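Side-chain contacts in beta 1-3 glucanase (Clostridium beijerinckii NCIMB 8052, PDB 5H4E), which probably hydrolyses beta-1,3-glucans, as expected of a glycoside hydrolase family 64 domain: residues A[19-22]-A[23-27]; A[193-196]-A[197-200]; A[301-304]-A[305-309]. All coordinates share one frame; numbering follows the deposited sequence.

The three contacts follow one another along the chain, each within one local turn or helix. Contact 1 lies at the surface, where the loop after strand 9-16 turns into strand 26-33 of the large antiparallel sheet. Contact 2 forms the short, weakly bonded helix 195-198, just after helix 182-192. Contact 3 is buried in helix 294-309, on the opposite side of the chain's centre from contact 1. Centres of contacts 1 and 3 are about 38 Å apart, and those of contacts 1 and 2 about 31 Å. Contacts 2 and 3 have centres about 20 Å apart and nearest atoms about 8 Å apart. Contact 1 thus belongs to the strand-rich part of the fold, while contacts 2 and 3 lie in the part that carries the helices.

Contact 1: A[19-22]-A[23-27]; sequences GQYS and NDQIY
Gln25 folds back over Ser22, and its CB, CG, CD and OE1 all lie close to the serine. Gln25 CB rests 3.4 Å from Ser22 O. Gln25 CG, anti to the carbonyl carbon (chi1 -62°), aims the chain at the serine and passes 3.4 Å from Ser22 OG. Beyond CG the chain is extended, which carries the amide past the hydroxyl to the backbone. There Gln25 OE1 accepts a hydrogen bond from Ser22 N at 2.8 Å. The bond is fairly straight, at 163°, and the donor is tilted from the carbonyl plane. Gln25 OE1 also lies 3.2 Å from Tyr21 CA. The Tyr21 and Gln25 side chains cross at about a right angle, with ring and amide planes 72° apart. One water donates to Gln20 O and, weakly, to Gln25 OE1, so OE1 has a second partner.

The backbone closes the loop in the other direction. Gln25 N donates to Ser22 O at 2.8 Å. Ile26 CG1 sits 3.5 Å from Ser22 O, and Ile26 is buried against Ile99 and Tyr101 of strand 95-101. Asn15 ND2 anchors the turn from outside, donating to Tyr21 O and Asn23 OD1. Asp24 OD1 is hydrogen-bonded to Ser82 OG. The arrangement is a type I turn over Ser22 to Gln25, with the fourth side chain bonded back to the first backbone N-H. That side-chain bond resembles one half of a capping box, at the start of the 3-10 segment 23-25. The turn leads directly into strand 26-33 of the antiparallel sheet.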
ATOM      1  N   GLY A  19      21.247 -14.991  -5.467  1.00 31.08           N
ATOM      2  CA  GLY A  19      22.652 -14.697  -5.241  1.00 28.48           C
ATOM      3  C   GLY A  19      22.993 -13.221  -5.193  1.00 27.74           C
ATOM      4  O   GLY A  19      24.136 -12.867  -4.952  1.00 27.42           O
ATOM      5  N   GLN A  20      22.012 -12.350  -5.430  1.00 24.68           N
ATOM      6  CA  GLN A  20      22.270 -10.917  -5.357  1.00 24.39           C
ATOM      7  C   GLN A  20      22.554 -10.484  -3.924  1.00 25.25           C
ATOM      8  O   GLN A  20      23.407  -9.631  -3.684  1.00 25.95           O
ATOM      9  CB  GLN A  20      21.093 -10.116  -5.905  1.00 23.10           C
ATOM     10  CG  GLN A  20      21.455  -8.664  -6.160  1.00 22.04           C
ATOM     11  CD  GLN A  20      22.378  -8.504  -7.358  1.00 25.82           C
ATOM     12  OE1 GLN A  20      22.563  -9.440  -8.146  1.00 26.10           O
ATOM     13  NE2 GLN A  20      22.958  -7.313  -7.506  1.00 22.83           N
ATOM     14  N   TYR A  21      21.810 -11.063  -2.982  1.00 23.63           N
ATOM     15  CA  TYR A  21      22.012 -10.816  -1.551  1.00 25.27           C
ATOM     16  C   TYR A  21      21.962 -12.117  -0.749  1.00 23.84           C
ATOM     17  O   TYR A  21      21.168 -13.015  -1.060  1.00 27.38           O
ATOM     18  CB  TYR A  21      20.957  -9.840  -1.000  1.00 24.83           C
ATOM     19  CG  TYR A  21      20.919  -8.489  -1.679  1.00 23.81           C
ATOM     20  CD1 TYR A  21      21.799  -7.468  -1.307  1.00 25.35           C
ATOM     21  CD2 TYR A  21      19.998  -8.226  -2.690  1.00 22.37           C
ATOM     22  CE1 TYR A  21      21.762  -6.231  -1.928  1.00 23.12           C
ATOM     23  CE2 TYR A  21      19.958  -6.999  -3.317  1.00 18.61           C
ATOM     24  CZ  TYR A  21      20.827  -6.001  -2.931  1.00 22.86           C
ATOM     25  OH  TYR A  21      20.779  -4.779  -3.564  1.00 23.14           O
ATOM     26  N   SER A  22      22.811 -12.220   0.273  1.00 24.33           N
ATOM     27  CA  SER A  22      22.779 -13.354   1.201  1.00 27.06           C
ATOM     28  C   SER A  22      21.818 -13.023   2.337  1.00 23.78           C
ATOM     29  O   SER A  22      21.400 -11.881   2.467  1.00 22.36           O
ATOM     30  CB  SER A  22      24.176 -13.654   1.754  1.00 22.74           C
ATOM     31  OG  SER A  22      24.649 -12.560   2.516  1.00 23.99           O
ATOM     32  N   ASN A  23      21.468 -14.006   3.161  1.00 25.37           N
ATOM     33  CA  ASN A  23      20.598 -13.738   4.301  1.00 21.54           C
ATOM     34  C   ASN A  23      21.243 -12.787   5.312  1.00 25.20           C
ATOM     35  O   ASN A  23      20.558 -12.106   6.083  1.00 24.08           O
ATOM     36  CB  ASN A  23      20.200 -15.047   4.984  1.00 24.73           C
ATOM     37  CG  ASN A  23      19.166 -15.819   4.192  1.00 28.29           C
ATOM     38  OD1 ASN A  23      18.763 -15.396   3.114  1.00 27.33           O
ATOM     39  ND2 ASN A  23      18.736 -16.955   4.717  1.00 34.19           N
ATOM     40  N   ASP A  24      22.569 -12.738   5.296  1.00 24.93           N
ATOM     41  CA  ASP A  24      23.316 -11.786   6.106  1.00 23.44           C
ATOM     42  C   ASP A  24      23.181 -10.353   5.565  1.00 28.46           C
ATOM     43  O   ASP A  24      23.616  -9.400   6.207  1.00 24.61           O
ATOM     44  CB  ASP A  24      24.793 -12.194   6.156  1.00 26.54           C
ATOM     45  CG  ASP A  24      25.519 -11.598   7.336  1.00 34.06           C
ATOM     46  OD1 ASP A  24      25.063 -11.794   8.489  1.00 34.84           O
ATOM     47  OD2 ASP A  24      26.544 -10.925   7.111  1.00 36.91           O
ATOM     48  N   GLN A  25      22.569 -10.209   4.390  1.00 23.34           N
ATOM     49  CA  GLN A  25      22.400  -8.899   3.761  1.00 25.02           C
ATOM     50  C   GLN A  25      20.926  -8.488   3.652  1.00 23.88           C
ATOM     51  O   GLN A  25      20.586  -7.508   2.980  1.00 22.84           O
ATOM     52  CB  GLN A  25      23.043  -8.902   2.378  1.00 24.88           C
ATOM     53  CG  GLN A  25      24.542  -9.162   2.432  1.00 27.05           C
ATOM     54  CD  GLN A  25      25.158  -9.395   1.073  1.00 27.38           C
ATOM     55  OE1 GLN A  25      24.532  -9.978   0.186  1.00 24.37           O
ATOM     56  NE2 GLN A  25      26.402  -8.945   0.902  1.00 30.49           N
ATOM     57  N   ILE A  26      20.062  -9.250   4.309  1.00 21.90           N
ATOM     58  CA  ILE A  26      18.633  -8.953   4.318  1.00 22.43           C
ATOM     59  C   ILE A  26      18.215  -8.596   5.737  1.00 19.69           C
ATOM     60  O   ILE A  26      18.520  -9.328   6.672  1.00 21.48           O
ATOM     61  CB  ILE A  26      17.822 -10.149   3.800  1.00 20.48           C
ATOM     62  CG1 ILE A  26      18.208 -10.451   2.348  1.00 21.86           C
ATOM     63  CG2 ILE A  26      16.315  -9.875   3.911  1.00 22.19           C
ATOM     64  CD1 ILE A  26      17.579 -11.741   1.810  1.00 26.23           C
ATOM     65  N   TYR A  27      17.533  -7.467   5.896  1.00 18.52           N
ATOM     66  CA  TYR A  27      17.135  -6.996   7.219  1.00 20.59           C
ATOM     67  C   TYR A  27      15.627  -6.872   7.340  1.00 20.03           C
ATOM     68  O   TYR A  27      14.994  -6.326   6.451  1.00 18.25           O
ATOM     69  CB  TYR A  27      17.760  -5.641   7.512  1.00 21.11           C
ATOM     70  CG  TYR A  27      19.269  -5.631   7.482  1.00 21.46           C
ATOM     71  CD1 TYR A  27      20.000  -5.575   8.668  1.00 23.16           C
ATOM     72  CD2 TYR A  27      19.969  -5.659   6.275  1.00 23.32           C
ATOM     73  CE1 TYR A  27      21.384  -5.559   8.660  1.00 26.16           C
ATOM     74  CE2 TYR A  27      21.374  -5.641   6.259  1.00 25.58           C
ATOM     75  CZ  TYR A  27      22.065  -5.587   7.461  1.00 29.02           C
ATOM     76  OH  TYR A  27      23.446  -5.563   7.483  1.00 26.79           O
TER
HETATM   77  O   HOH W   1      24.813  -7.627  -2.379  1.00 26.71           O

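Contact 2: A[193-196]-A[197-200]; sequences VPAE and FKSL
The Phe197 ring has Pro194 O at its edge, near the ring plane. Pro194 CD approaches Phe197 CD2 to 4.3 Å, and Glu196 CB lies 4.2 Å from Phe197 CD2. Elsewhere the ring is packed by aromatics from other parts of the chain. Phe216 meets it with planes about 30° apart, Tyr225 makes an edge-to-face contact, and Phe333 of helix 332-339 also touches it. Val193 crosses Phe197 at about a right angle and puts Val193 CG2 3.6 Å from Phe197 CB, at the root of the ring.

The Lys198 chain reaches back toward Val193. Lys198 CG passes 3.6 Å from Pro194 O. The chain stays extended until a bend at the last torsion (chi4 79°), which brings Lys198 NZ to 3.2 Å from Val193 O in a weak hydrogen bond. Its carbonyl partner belongs to the first residue to leave helix 182-192.

Two backbone bonds shape the turn: Phe197 N donates to Pro194 O at 2.9 Å, and Lys198 N donates to Ala195 O at 3.2 Å. Water takes the place of a direct bond one residue further on. Ala195 O, already bonded to Lys198 N, also receives a water that accepts from Ser199 N. A second water donates to Glu196 O and is hydrogen-bonded to Ser199 OG. The three-residue spacing of the direct bonds is that of a 3-10 turn, with water bridging the four-residue step of this short, weakly bonded helix. It follows helix 182-192, and its Phe197 is buried in an aromatic cluster.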
ATOM      1  N   VAL A 193       4.224   1.648 -20.547  1.00 20.21           N
ATOM      2  CA  VAL A 193       3.319   2.705 -20.125  1.00 19.53           C
ATOM      3  C   VAL A 193       3.326   3.893 -21.077  1.00 22.86           C
ATOM      4  O   VAL A 193       4.310   4.117 -21.793  1.00 20.01           O
ATOM      5  CB  VAL A 193       3.650   3.203 -18.691  1.00 18.37           C
ATOM      6  CG1 VAL A 193       3.463   2.073 -17.684  1.00 19.91           C
ATOM      7  CG2 VAL A 193       5.051   3.779 -18.624  1.00 20.53           C
ATOM      8  N   PRO A 194       2.213   4.644 -21.101  1.00 19.20           N
ATOM      9  CA  PRO A 194       2.138   5.895 -21.856  1.00 22.67           C
ATOM     10  C   PRO A 194       3.206   6.884 -21.409  1.00 23.35           C
ATOM     11  O   PRO A 194       3.759   6.753 -20.312  1.00 19.85           O
ATOM     12  CB  PRO A 194       0.732   6.415 -21.534  1.00 24.23           C
ATOM     13  CG  PRO A 194      -0.051   5.197 -21.183  1.00 21.82           C
ATOM     14  CD  PRO A 194       0.919   4.303 -20.475  1.00 19.96           C
ATOM     15  N   ALA A 195       3.496   7.858 -22.264  1.00 22.14           N
ATOM     16  CA  ALA A 195       4.589   8.795 -22.023  1.00 23.79           C
ATOM     17  C   ALA A 195       4.563   9.435 -20.639  1.00 20.24           C
ATOM     18  O   ALA A 195       5.604   9.574 -20.014  1.00 23.52           O
ATOM     19  CB  ALA A 195       4.586   9.886 -23.093  1.00 23.58           C
ATOM     20  N   GLU A 196       3.384   9.832 -20.162  1.00 21.83           N
ATOM     21  CA  GLU A 196       3.284  10.511 -18.865  1.00 20.55           C
ATOM     22  C   GLU A 196       3.819   9.674 -17.702  1.00 19.63           C
ATOM     23  O   GLU A 196       4.223  10.214 -16.670  1.00 19.72           O
ATOM     24  CB  GLU A 196       1.828  10.901 -18.570  1.00 21.35           C
ATOM     25  CG  GLU A 196       1.239  11.898 -19.545  1.00 25.12           C
ATOM     26  CD  GLU A 196       0.489  11.237 -20.694  1.00 24.74           C
ATOM     27  OE1 GLU A 196       0.693  10.034 -20.951  1.00 24.46           O
ATOM     28  OE2 GLU A 196      -0.322  11.930 -21.343  1.00 30.77           O
ATOM     29  N   PHE A 197       3.817   8.353 -17.862  1.00 21.09           N
ATOM     30  CA  PHE A 197       4.185   7.464 -16.760  1.00 17.79           C
ATOM     31  C   PHE A 197       5.609   6.948 -16.815  1.00 20.38           C
ATOM     32  O   PHE A 197       6.068   6.324 -15.861  1.00 17.93           O
ATOM     33  CB  PHE A 197       3.228   6.272 -16.717  1.00 16.65           C
ATOM     34  CG  PHE A 197       1.848   6.644 -16.294  1.00 17.17           C
ATOM     35  CD1 PHE A 197       1.486   6.592 -14.958  1.00 18.84           C
ATOM     36  CD2 PHE A 197       0.921   7.074 -17.229  1.00 18.97           C
ATOM     37  CE1 PHE A 197       0.220   6.953 -14.553  1.00 19.70           C
ATOM     38  CE2 PHE A 197      -0.352   7.445 -16.836  1.00 18.79           C
ATOM     39  CZ  PHE A 197      -0.704   7.378 -15.489  1.00 19.19           C
ATOM     40  N   LYS A 198       6.307   7.210 -17.919  1.00 18.68           N
ATOM     41  CA  LYS A 198       7.614   6.596 -18.151  1.00 22.25           C
ATOM     42  C   LYS A 198       8.704   7.078 -17.190  1.00 24.53           C
ATOM     43  O   LYS A 198       9.532   6.278 -16.741  1.00 22.38           O
ATOM     44  CB  LYS A 198       8.068   6.835 -19.600  1.00 23.22           C
ATOM     45  CG  LYS A 198       7.273   6.046 -20.637  1.00 27.57           C
ATOM     46  CD  LYS A 198       8.030   5.972 -21.963  1.00 30.67           C
ATOM     47  CE  LYS A 198       7.278   5.136 -23.002  1.00 30.77           C
ATOM     48  NZ  LYS A 198       6.196   5.929 -23.612  1.00 37.11           N
ATOM     49  N   SER A 199       8.719   8.369 -16.869  1.00 22.06           N
ATOM     50  CA  SER A 199       9.828   8.896 -16.063  1.00 21.89           C
ATOM     51  C   SER A 199       9.630   8.630 -14.574  1.00 22.65           C
ATOM     52  O   SER A 199      10.414   9.091 -13.748  1.00 21.72           O
ATOM     53  CB  SER A 199      10.023  10.398 -16.303  1.00 24.76           C
ATOM     54  OG  SER A 199       8.980  11.177 -15.735  1.00 24.91           O
ATOM     55  N   LEU A 200       8.590   7.877 -14.229  1.00 18.74           N
ATOM     56  CA  LEU A 200       8.437   7.407 -12.853  1.00 19.65           C
ATOM     57  C   LEU A 200       9.553   6.430 -12.511  1.00 18.81           C
ATOM     58  O   LEU A 200       9.844   6.193 -11.337  1.00 17.70           O
ATOM     59  CB  LEU A 200       7.068   6.742 -12.650  1.00 16.20           C
ATOM     60  CG  LEU A 200       5.891   7.715 -12.721  1.00 17.67           C
ATOM     61  CD1 LEU A 200       4.534   6.972 -12.554  1.00 16.32           C
ATOM     62  CD2 LEU A 200       6.038   8.849 -11.702  1.00 15.64           C
TER
HETATM   63  O   HOH W   2       7.258  10.605 -18.330  1.00 23.56           O
HETATM   64  O   HOH W   3       6.634  10.388 -15.096  1.00 21.48           O

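Contact 3: A[301-304]-A[305-309]; sequences AQVC and AAFNR
Residues 301-304 and 305-309 form continuous alpha helix, joined by four bonds of four-residue spacing. Ala305 N donates to Ala301 O, Ala306 N to Gln302 O, Phe307 N to Val303 O, and Asn308 N to Cys304 O at 3.0 Å. The last is nearly straight, at 173°, and lies in the carbonyl plane of Cys304. Arg309 N continues the series to Ala305 O.

Cys304 O is gripped twice by the same residue. Besides the in-plane backbone bond, Asn308 ND2 donates to Cys304 O at 2.9 Å from above the carbonyl plane. With chi1 at -78°, the Asn308 amide lies beside its own backbone N and reaches back toward Cys304. Asn308 ND2 also passes 3.7 Å from Cys304 SG. The buried amide has further partners outside: ND2 donates to Val282 O, and OD1 accepts from Asn331 ND2. Together they should fix the rotation of the group.

Val303 and Phe307 lie side by side and point the same way. Val303 CG1 touches Phe307 CE2 at 3.7 Å, and Phe307 CD2 is 3.3 Å from Val303 O. Beyond them, Phe307 meets Ile230 and Val233 of helix 227-236. The small Ala305 CB lies 3.8 Å above one face of the Arg309 guanidinium, toward its rim. That group also forms a salt bridge with Asp352. Gln302 contacts Phe244 and Cys246 of strand 242-246.

The pattern is that of a buried alpha helix in which an asparagine side chain doubles the backbone bond to the carbonyl four residues earlier. Asn308 ND2, through its bond to Val282 O, links helix 294-309 to helix 279-284.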
ATOM      1  N   ALA A 301     -14.635   4.909  -1.887  1.00 21.72           N
ATOM      2  CA  ALA A 301     -13.690   3.883  -2.330  1.00 21.04           C
ATOM      3  C   ALA A 301     -14.006   3.450  -3.765  1.00 20.57           C
ATOM      4  O   ALA A 301     -13.117   3.328  -4.616  1.00 17.05           O
ATOM      5  CB  ALA A 301     -13.727   2.686  -1.388  1.00 22.07           C
ATOM      6  N   GLN A 302     -15.284   3.216  -4.024  1.00 19.83           N
ATOM      7  CA  GLN A 302     -15.704   2.778  -5.346  1.00 21.13           C
ATOM      8  C   GLN A 302     -15.457   3.859  -6.388  1.00 19.65           C
ATOM      9  O   GLN A 302     -14.988   3.568  -7.486  1.00 19.35           O
ATOM     10  CB  GLN A 302     -17.171   2.395  -5.321  1.00 20.02           C
ATOM     11  CG  GLN A 302     -17.442   1.184  -4.480  1.00 21.04           C
ATOM     12  CD  GLN A 302     -17.352  -0.093  -5.283  1.00 27.60           C
ATOM     13  OE1 GLN A 302     -17.129  -0.057  -6.498  1.00 28.77           O
ATOM     14  NE2 GLN A 302     -17.554  -1.232  -4.621  1.00 26.68           N
ATOM     15  N   VAL A 303     -15.772   5.102  -6.045  1.00 19.44           N
ATOM     16  CA  VAL A 303     -15.629   6.202  -6.997  1.00 21.05           C
ATOM     17  C   VAL A 303     -14.147   6.460  -7.283  1.00 18.50           C
ATOM     18  O   VAL A 303     -13.732   6.603  -8.435  1.00 17.56           O
ATOM     19  CB  VAL A 303     -16.333   7.480  -6.472  1.00 23.31           C
ATOM     20  CG1 VAL A 303     -15.960   8.689  -7.302  1.00 18.67           C
ATOM     21  CG2 VAL A 303     -17.870   7.268  -6.470  1.00 21.50           C
ATOM     22  N   CYS A 304     -13.329   6.474  -6.242  1.00 17.47           N
ATOM     23  CA  CYS A 304     -11.898   6.652  -6.454  1.00 17.76           C
ATOM     24  C   CYS A 304     -11.320   5.552  -7.358  1.00 16.43           C
ATOM     25  O   CYS A 304     -10.599   5.829  -8.322  1.00 15.08           O
ATOM     26  CB  CYS A 304     -11.163   6.671  -5.113  1.00 20.46           C
ATOM     27  SG  CYS A 304      -9.393   6.956  -5.266  1.00 21.91           S
ATOM     28  N   ALA A 305     -11.639   4.304  -7.038  1.00 17.08           N
ATOM     29  CA  ALA A 305     -11.153   3.174  -7.825  1.00 16.81           C
ATOM     30  C   ALA A 305     -11.645   3.281  -9.263  1.00 16.16           C
ATOM     31  O   ALA A 305     -10.905   2.974 -10.196  1.00 14.47           O
ATOM     32  CB  ALA A 305     -11.594   1.852  -7.205  1.00 16.99           C
ATOM     33  N   ALA A 306     -12.884   3.736  -9.453  1.00 15.36           N
ATOM     34  CA  ALA A 306     -13.432   3.806 -10.815  1.00 16.01           C
ATOM     35  C   ALA A 306     -12.745   4.903 -11.636  1.00 16.24           C
ATOM     36  O   ALA A 306     -12.544   4.763 -12.854  1.00 16.29           O
ATOM     37  CB  ALA A 306     -14.946   4.032 -10.770  1.00 18.12           C
ATOM     38  N   PHE A 307     -12.366   5.991 -10.976  1.00 15.66           N
ATOM     39  CA  PHE A 307     -11.562   7.004 -11.645  1.00 15.59           C
ATOM     40  C   PHE A 307     -10.221   6.436 -12.066  1.00 16.45           C
ATOM     41  O   PHE A 307      -9.855   6.548 -13.234  1.00 17.06           O
ATOM     42  CB  PHE A 307     -11.371   8.233 -10.760  1.00 15.36           C
ATOM     43  CG  PHE A 307     -12.458   9.257 -10.927  1.00 17.61           C
ATOM     44  CD1 PHE A 307     -12.613   9.924 -12.132  1.00 21.22           C
ATOM     45  CD2 PHE A 307     -13.323   9.558  -9.881  1.00 18.30           C
ATOM     46  CE1 PHE A 307     -13.619  10.880 -12.296  1.00 20.43           C
ATOM     47  CE2 PHE A 307     -14.336  10.507 -10.048  1.00 17.93           C
ATOM     48  CZ  PHE A 307     -14.465  11.166 -11.250  1.00 18.59           C
ATOM     49  N   ASN A 308      -9.497   5.800 -11.145  1.00 15.61           N
ATOM     50  CA  ASN A 308      -8.210   5.209 -11.504  1.00 15.38           C
ATOM     51  C   ASN A 308      -8.300   4.192 -12.641  1.00 17.01           C
ATOM     52  O   ASN A 308      -7.388   4.092 -13.475  1.00 17.15           O
ATOM     53  CB  ASN A 308      -7.570   4.534 -10.292  1.00 16.16           C
ATOM     54  CG  ASN A 308      -6.933   5.532  -9.360  1.00 17.10           C
ATOM     55  OD1 ASN A 308      -5.816   5.985  -9.596  1.00 20.32           O
ATOM     56  ND2 ASN A 308      -7.657   5.917  -8.323  1.00 17.03           N
ATOM     57  N   ARG A 309      -9.400   3.448 -12.666  1.00 16.02           N
ATOM     58  CA  ARG A 309      -9.605   2.381 -13.646  1.00 13.97           C
ATOM     59  C   ARG A 309     -10.286   2.880 -14.926  1.00 15.91           C
ATOM     60  O   ARG A 309     -10.463   2.104 -15.875  1.00 16.82           O
ATOM     61  CB  ARG A 309     -10.432   1.249 -13.019  1.00 13.93           C
ATOM     62  CG  ARG A 309      -9.695   0.488 -11.907  1.00 15.78           C
ATOM     63  CD  ARG A 309     -10.650  -0.346 -11.043  1.00 14.81           C
ATOM     64  NE  ARG A 309      -9.928  -1.111 -10.028  1.00 17.17           N
ATOM     65  CZ  ARG A 309     -10.504  -1.725  -8.995  1.00 21.19           C
ATOM     66  NH1 ARG A 309     -11.823  -1.651  -8.819  1.00 19.45           N
ATOM     67  NH2 ARG A 309      -9.757  -2.396  -8.121  1.00 19.52           N
TER